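Local coordinates for acyl-coa oxidase (Arabidopsis thaliana, PDB 1W07), which uses FAD to desaturate long- and medium-chain acyl-CoAs to 2-trans-enoyl-CoAs, reducing oxygen to hydrogen peroxide in peroxisomal beta-oxidation, at residues 162-167 with 242-247; 202-207 with 247-252. The protein carries 1 engineered substitution. All coordinates share one frame; numbering follows the deposited sequence.

Contact 1: residues 162-167 with 242-247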
loop_
_atom_site.group_PDB
_atom_site.type_symbol
_atom_site.label_atom_id
_atom_site.label_comp_id
_atom_site.label_asym_id
_atom_site.label_seq_id
_atom_site.Cartn_x
_atom_site.Cartn_y
_atom_site.Cartn_z
ATOM N N PHE B 162 -32.668 -12.085 29.079
ATOM C CA PHE B 162 -31.284 -11.647 29.196
ATOM C C PHE B 162 -31.265 -10.149 28.937
ATOM O O PHE B 162 -31.802 -9.681 27.938
ATOM C CB PHE B 162 -30.392 -12.354 28.173
ATOM C CG PHE B 162 -29.759 -13.610 28.690
ATOM C CD1 PHE B 162 -30.122 -14.855 28.190
ATOM C CD2 PHE B 162 -28.790 -13.542 29.682
ATOM C CE1 PHE B 162 -29.525 -16.014 28.670
ATOM C CE2 PHE B 162 -28.190 -14.684 30.168
ATOM C CZ PHE B 162 -28.554 -15.926 29.663
ATOM N N VAL B 163 -30.666 -9.395 29.851
ATOM C CA VAL B 163 -30.584 -7.950 29.691
ATOM C C VAL B 163 -29.253 -7.591 29.031
ATOM O O VAL B 163 -28.204 -7.646 29.673
ATOM C CB VAL B 163 -30.673 -7.229 31.049
ATOM C CG1 VAL B 163 -30.536 -5.729 30.851
ATOM C CG2 VAL B 163 -31.997 -7.573 31.743
ATOM N N ILE B 164 -29.298 -7.239 27.745
ATOM C CA ILE B 164 -28.093 -6.857 26.997
ATOM C C ILE B 164 -27.884 -5.362 27.196
ATOM O O ILE B 164 -28.812 -4.577 26.985
ATOM C CB ILE B 164 -28.267 -7.125 25.491
ATOM C CG1 ILE B 164 -28.846 -8.530 25.270
ATOM C CG2 ILE B 164 -26.928 -6.956 24.763
ATOM C CD1 ILE B 164 -27.965 -9.677 25.797
ATOM N N HIS B 165 -26.675 -4.961 27.594
ATOM C CA HIS B 165 -26.412 -3.547 27.824
ATOM C C HIS B 165 -25.020 -3.087 27.394
ATOM O O HIS B 165 -24.052 -3.851 27.433
ATOM C CB HIS B 165 -26.611 -3.207 29.307
ATOM C CG HIS B 165 -26.615 -1.740 29.605
ATOM N ND1 HIS B 165 -27.539 -0.873 29.061
ATOM C CD2 HIS B 165 -25.811 -0.986 30.393
ATOM C CE1 HIS B 165 -27.309 0.350 29.508
ATOM N NE2 HIS B 165 -26.263 0.311 30.315
ATOM N N THR B 166 -24.937 -1.826 26.982
ATOM C CA THR B 166 -23.674 -1.217 26.559
ATOM C C THR B 166 -23.217 -0.300 27.693
ATOM O O THR B 166 -23.634 0.861 27.775
ATOM C CB THR B 166 -23.865 -0.396 25.263
ATOM O OG1 THR B 166 -24.422 -1.239 24.240
ATOM C CG2 THR B 166 -22.523 0.152 24.781
ATOM N N PRO B 167 -22.355 -0.817 28.584
ATOM C CA PRO B 167 -21.819 -0.084 29.736
ATOM C C PRO B 167 -21.321 1.328 29.428
ATOM O O PRO B 167 -21.762 2.292 30.058
ATOM C CB PRO B 167 -20.696 -0.993 30.227
ATOM C CG PRO B 167 -21.212 -2.344 29.911
ATOM C CD PRO B 167 -21.779 -2.171 28.519
ATOM N N LEU B 242 -23.537 -0.280 17.202
ATOM C CA LEU B 242 -24.751 -0.732 17.868
ATOM C C LEU B 242 -24.600 -0.616 19.368
ATOM O O LEU B 242 -23.619 -1.090 19.935
ATOM C CB LEU B 242 -25.037 -2.191 17.499
ATOM C CG LEU B 242 -26.171 -2.936 18.228
ATOM C CD1 LEU B 242 -27.492 -2.229 18.001
ATOM C CD2 LEU B 242 -26.244 -4.364 17.710
ATOM N N MET B 243 -25.577 0.016 20.006
ATOM C CA MET B 243 -25.562 0.191 21.453
ATOM C C MET B 243 -26.901 -0.324 21.995
ATOM O O MET B 243 -27.939 -0.170 21.351
ATOM C CB MET B 243 -25.390 1.676 21.829
ATOM C CG MET B 243 -24.088 2.359 21.346
ATOM S SD MET B 243 -23.701 3.941 22.192
ATOM C CE MET B 243 -25.063 4.960 21.679
ATOM N N PHE B 244 -26.874 -0.950 23.166
ATOM C CA PHE B 244 -28.090 -1.456 23.781
ATOM C C PHE B 244 -28.331 -0.732 25.101
ATOM O O PHE B 244 -27.421 -0.626 25.924
ATOM C CB PHE B 244 -27.986 -2.955 24.062
ATOM C CG PHE B 244 -27.449 -3.757 22.917
ATOM C CD1 PHE B 244 -26.077 -3.874 22.718
ATOM C CD2 PHE B 244 -28.310 -4.414 22.052
ATOM C CE1 PHE B 244 -25.569 -4.636 21.676
ATOM C CE2 PHE B 244 -27.813 -5.183 21.006
ATOM C CZ PHE B 244 -26.441 -5.294 20.818
ATOM N N ASP B 245 -29.541 -0.214 25.299
ATOM C CA ASP B 245 -29.874 0.457 26.554
ATOM C C ASP B 245 -30.745 -0.533 27.325
ATOM O O ASP B 245 -31.968 -0.451 27.298
ATOM C CB ASP B 245 -30.654 1.756 26.311
ATOM C CG ASP B 245 -30.857 2.561 27.592
ATOM O OD1 ASP B 245 -30.609 2.001 28.677
ATOM O OD2 ASP B 245 -31.257 3.745 27.522
ATOM N N HIS B 246 -30.100 -1.485 27.990
ATOM C CA HIS B 246 -30.801 -2.507 28.757
ATOM C C HIS B 246 -31.851 -3.234 27.915
ATOM O O HIS B 246 -33.010 -3.367 28.319
ATOM C CB HIS B 246 -31.453 -1.873 29.990
ATOM C CG HIS B 246 -30.472 -1.223 30.916
ATOM N ND1 HIS B 246 -29.553 -1.944 31.649
ATOM C CD2 HIS B 246 -30.246 0.079 31.204
ATOM C CE1 HIS B 246 -28.799 -1.110 32.344
ATOM N NE2 HIS B 246 -29.201 0.122 32.093
ATOM N N VAL B 247 -31.438 -3.705 26.743
ATOM C CA VAL B 247 -32.330 -4.438 25.855
ATOM C C VAL B 247 -32.603 -5.811 26.457
ATOM O O VAL B 247 -31.713 -6.426 27.044
ATOM C CB VAL B 247 -31.701 -4.610 24.444
ATOM C CG1 VAL B 247 -32.529 -5.579 23.611
ATOM C CG2 VAL B 247 -31.626 -3.264 23.749
#
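Ile164 and Val247 form an antiparallel hydrogen-bonded pair: Ile164 N gives its hydrogen to Val247 O at 2.6 Å, while the return bond from Val247 N to Ile164 O is weak. Beyond this pair side-chain acceptors join the backbone bonds. His246 N donates to His165 ND1 over 2.8 Å, tilted out of the imidazole plane, so ND1 acts as acceptor there. The two imidazoles stack face to face, nearly parallel at 7°, with centroids 3.5 Å apart; a torsion that sets His165 CG anti to the backbone N (chi1 -169°) places its ring face to face with that of His246. Thr166 grips Phe244 at both backbone polar atoms. Thr166 N donates to Phe244 O at 3.0 Å, and Thr166 OG1 accepts from Phe244 N at 2.7 Å in an almost straight bond (173°). On the buried side, Ile164 CG2 sits over the centre of the Phe244 ring, 3.8 Å from the centroid, a CH-pi contact, and Leu242 CD1 lies against the opposite face. Strand 161-165 is bonded to strand 152-156 as well, whereas strand 240-244 runs between 173-174 and 220-224, and Met243 packs on Phe630 of the second subunit.

Contact 2: residues 202-207 with 247-252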
loop_
_atom_site.group_PDB
_atom_site.type_symbol
_atom_site.label_atom_id
_atom_site.label_comp_id
_atom_site.label_asym_id
_atom_site.label_seq_id
_atom_site.Cartn_x
_atom_site.Cartn_y
_atom_site.Cartn_z
ATOM N N HIS B 202 -20.107 -14.916 25.343
ATOM C CA HIS B 202 -21.050 -15.854 24.747
ATOM C C HIS B 202 -21.837 -15.164 23.640
ATOM O O HIS B 202 -21.861 -13.936 23.559
ATOM C CB HIS B 202 -22.025 -16.385 25.801
ATOM C CG HIS B 202 -21.431 -17.404 26.722
ATOM N ND1 HIS B 202 -20.574 -17.073 27.749
ATOM C CD2 HIS B 202 -21.530 -18.756 26.736
ATOM C CE1 HIS B 202 -20.169 -18.175 28.355
ATOM N NE2 HIS B 202 -20.733 -19.211 27.758
ATOM N N GLY B 203 -22.485 -15.969 22.801
ATOM C CA GLY B 203 -23.277 -15.438 21.704
ATOM C C GLY B 203 -24.765 -15.419 22.022
ATOM O O GLY B 203 -25.310 -16.391 22.551
ATOM N N PHE B 204 -25.416 -14.309 21.685
ATOM C CA PHE B 204 -26.838 -14.115 21.932
ATOM C C PHE B 204 -27.530 -13.557 20.683
ATOM O O PHE B 204 -27.014 -12.650 20.033
ATOM C CB PHE B 204 -27.032 -13.125 23.087
ATOM C CG PHE B 204 -26.376 -13.546 24.375
ATOM C CD1 PHE B 204 -27.122 -14.148 25.387
ATOM C CD2 PHE B 204 -25.006 -13.352 24.575
ATOM C CE1 PHE B 204 -26.516 -14.549 26.579
ATOM C CE2 PHE B 204 -24.392 -13.751 25.762
ATOM C CZ PHE B 204 -25.152 -14.352 26.769
ATOM N N ILE B 205 -28.695 -14.099 20.348
ATOM C CA ILE B 205 -29.449 -13.612 19.192
ATOM C C ILE B 205 -30.292 -12.434 19.646
ATOM O O ILE B 205 -31.015 -12.528 20.634
ATOM C CB ILE B 205 -30.379 -14.707 18.619
ATOM C CG1 ILE B 205 -29.537 -15.844 18.039
ATOM C CG2 ILE B 205 -31.317 -14.112 17.551
ATOM C CD1 ILE B 205 -30.343 -17.027 17.560
ATOM N N VAL B 206 -30.180 -11.321 18.927
ATOM C CA VAL B 206 -30.930 -10.120 19.271
ATOM C C VAL B 206 -31.569 -9.490 18.037
ATOM O O VAL B 206 -30.915 -9.339 17.004
ATOM C CB VAL B 206 -30.017 -9.067 19.909
ATOM C CG1 VAL B 206 -30.852 -7.933 20.462
ATOM C CG2 VAL B 206 -29.156 -9.711 20.994
ATOM N N GLN B 207 -32.847 -9.133 18.140
ATOM C CA GLN B 207 -33.538 -8.499 17.021
ATOM C C GLN B 207 -33.238 -7.014 17.115
ATOM O O GLN B 207 -33.403 -6.404 18.173
ATOM C CB GLN B 207 -35.050 -8.744 17.093
ATOM C CG GLN B 207 -35.835 -7.954 16.056
ATOM C CD GLN B 207 -37.276 -8.420 15.904
ATOM O OE1 GLN B 207 -37.811 -9.131 16.755
ATOM N NE2 GLN B 207 -37.911 -8.011 14.813
ATOM N N VAL B 247 -31.438 -3.705 26.743
ATOM C CA VAL B 247 -32.330 -4.438 25.855
ATOM C C VAL B 247 -32.603 -5.811 26.457
ATOM O O VAL B 247 -31.713 -6.426 27.044
ATOM C CB VAL B 247 -31.701 -4.610 24.444
ATOM C CG1 VAL B 247 -32.529 -5.579 23.611
ATOM C CG2 VAL B 247 -31.626 -3.264 23.749
ATOM N N ARG B 248 -33.834 -6.288 26.305
ATOM C CA ARG B 248 -34.228 -7.577 26.851
ATOM C C ARG B 248 -34.564 -8.616 25.786
ATOM O O ARG B 248 -35.264 -8.335 24.812
ATOM C CB ARG B 248 -35.423 -7.392 27.801
ATOM C CG ARG B 248 -35.088 -6.704 29.126
ATOM C CD ARG B 248 -36.345 -6.417 29.954
ATOM N NE ARG B 248 -36.013 -5.911 31.286
ATOM C CZ ARG B 248 -35.722 -6.678 32.334
ATOM N NH1 ARG B 248 -35.732 -7.999 32.219
ATOM N NH2 ARG B 248 -35.393 -6.124 33.492
ATOM N N ILE B 249 -34.060 -9.828 25.980
ATOM C CA ILE B 249 -34.321 -10.904 25.036
ATOM C C ILE B 249 -34.617 -12.183 25.806
ATOM O O ILE B 249 -34.155 -12.358 26.932
ATOM C CB ILE B 249 -33.106 -11.181 24.125
ATOM C CG1 ILE B 249 -31.915 -11.605 24.993
ATOM C CG2 ILE B 249 -32.781 -9.947 23.290
ATOM C CD1 ILE B 249 -30.768 -12.211 24.210
ATOM N N PRO B 250 -35.398 -13.092 25.205
ATOM C CA PRO B 250 -35.739 -14.360 25.859
ATOM C C PRO B 250 -34.479 -15.158 26.208
ATOM O O PRO B 250 -33.507 -15.177 25.448
ATOM C CB PRO B 250 -36.594 -15.062 24.811
ATOM C CG PRO B 250 -37.296 -13.918 24.141
ATOM C CD PRO B 250 -36.161 -12.935 23.949
ATOM N N ARG B 251 -34.506 -15.813 27.362
ATOM C CA ARG B 251 -33.378 -16.612 27.812
ATOM C C ARG B 251 -32.975 -17.643 26.761
ATOM O O ARG B 251 -31.798 -17.985 26.630
ATOM C CB ARG B 251 -33.740 -17.324 29.121
ATOM C CG ARG B 251 -32.643 -18.211 29.692
ATOM C CD ARG B 251 -33.091 -18.883 30.995
ATOM N NE ARG B 251 -34.213 -19.798 30.778
ATOM C CZ ARG B 251 -34.106 -20.998 30.213
ATOM N NH1 ARG B 251 -32.922 -21.448 29.817
ATOM N NH2 ARG B 251 -35.188 -21.737 30.014
ATOM N N ASP B 252 -33.953 -18.134 26.008
ATOM C CA ASP B 252 -33.676 -19.143 25.000
ATOM C C ASP B 252 -33.012 -18.582 23.746
ATOM O O ASP B 252 -32.713 -19.331 22.816
ATOM C CB ASP B 252 -34.972 -19.876 24.635
ATOM C CG ASP B 252 -35.891 -19.036 23.784
ATOM O OD1 ASP B 252 -36.035 -17.824 24.065
ATOM O OD2 ASP B 252 -36.484 -19.589 22.839
#
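The acyl-CoA dehydrogenase-type middle domain is a beta domain, and here its curled mixed sheet brings two strands across from each other: strand 197-207 lies across strand 247-250 with apolar side chains meeting between them and no hydrogen bond between the two segments. The short strand axes come within 7.8 Å and run at 112° to one another; the strands come nearest at Val206 and Ile249, whose CA atoms are 6.7 Å apart. Ile249 carries most of the contact and reaches across with both branches. Its CG1 stands between the backbone N and the carbonyl carbon (chi1 61°), and the extended chain beyond (chi2 166°) carries Ile249 CD1 to the other strand, where it rests 4.0 Å from Phe204 CB. The second branch, Ile249 CG2, meets Val206 CG1 at 4.0 Å, the two side chains crossing at about a right angle. Val206 CG1 also approaches Val247 CG1 at 4.3 Å, a looser apolar touch one step further along the sheet face that Val247 and Ile249 share. With an alanine in place of Ile249, Phe204 CB would probably lose the CD1 methyl it rests on, and Val206 CG1 would keep only its looser touch on Val247 within the contact. On the neighbouring strand 161-165, Phe162 and Ile164 also pack on Ile249, and Phe162 meets the Phe204 ring edge to face. Phe204 and Val206 are bonded through their backbones to strand 185-194. The nearest approach of the two segments is that of the Ile249 methyl CD1 to a backbone oxygen, Ile205 O, at 3.6 Å.

From the N terminus, of the strands involved, 161-165 comes first, then 197-207, and only later does the chain return through 240-244 and 247-250. Contact 1 closes the loop from 167 to 242, and contact 2 the shorter one from 207 to 247; their segments alternate along the chain, so the two closures cross, with Val247 common to both. Strand 247-250 takes part in both: its edge pairs with strand 161-165, while one face packs on strand 197-207. The centres lie 10 Å apart, and a probable hydrogen bond of 2.6 Å from Phe162 N to Ile249 O joins them. Contact 1 joins strand 240-244 and its turn to strand 161-165, while contact 2 packs two strands of the mixed sheet on each other.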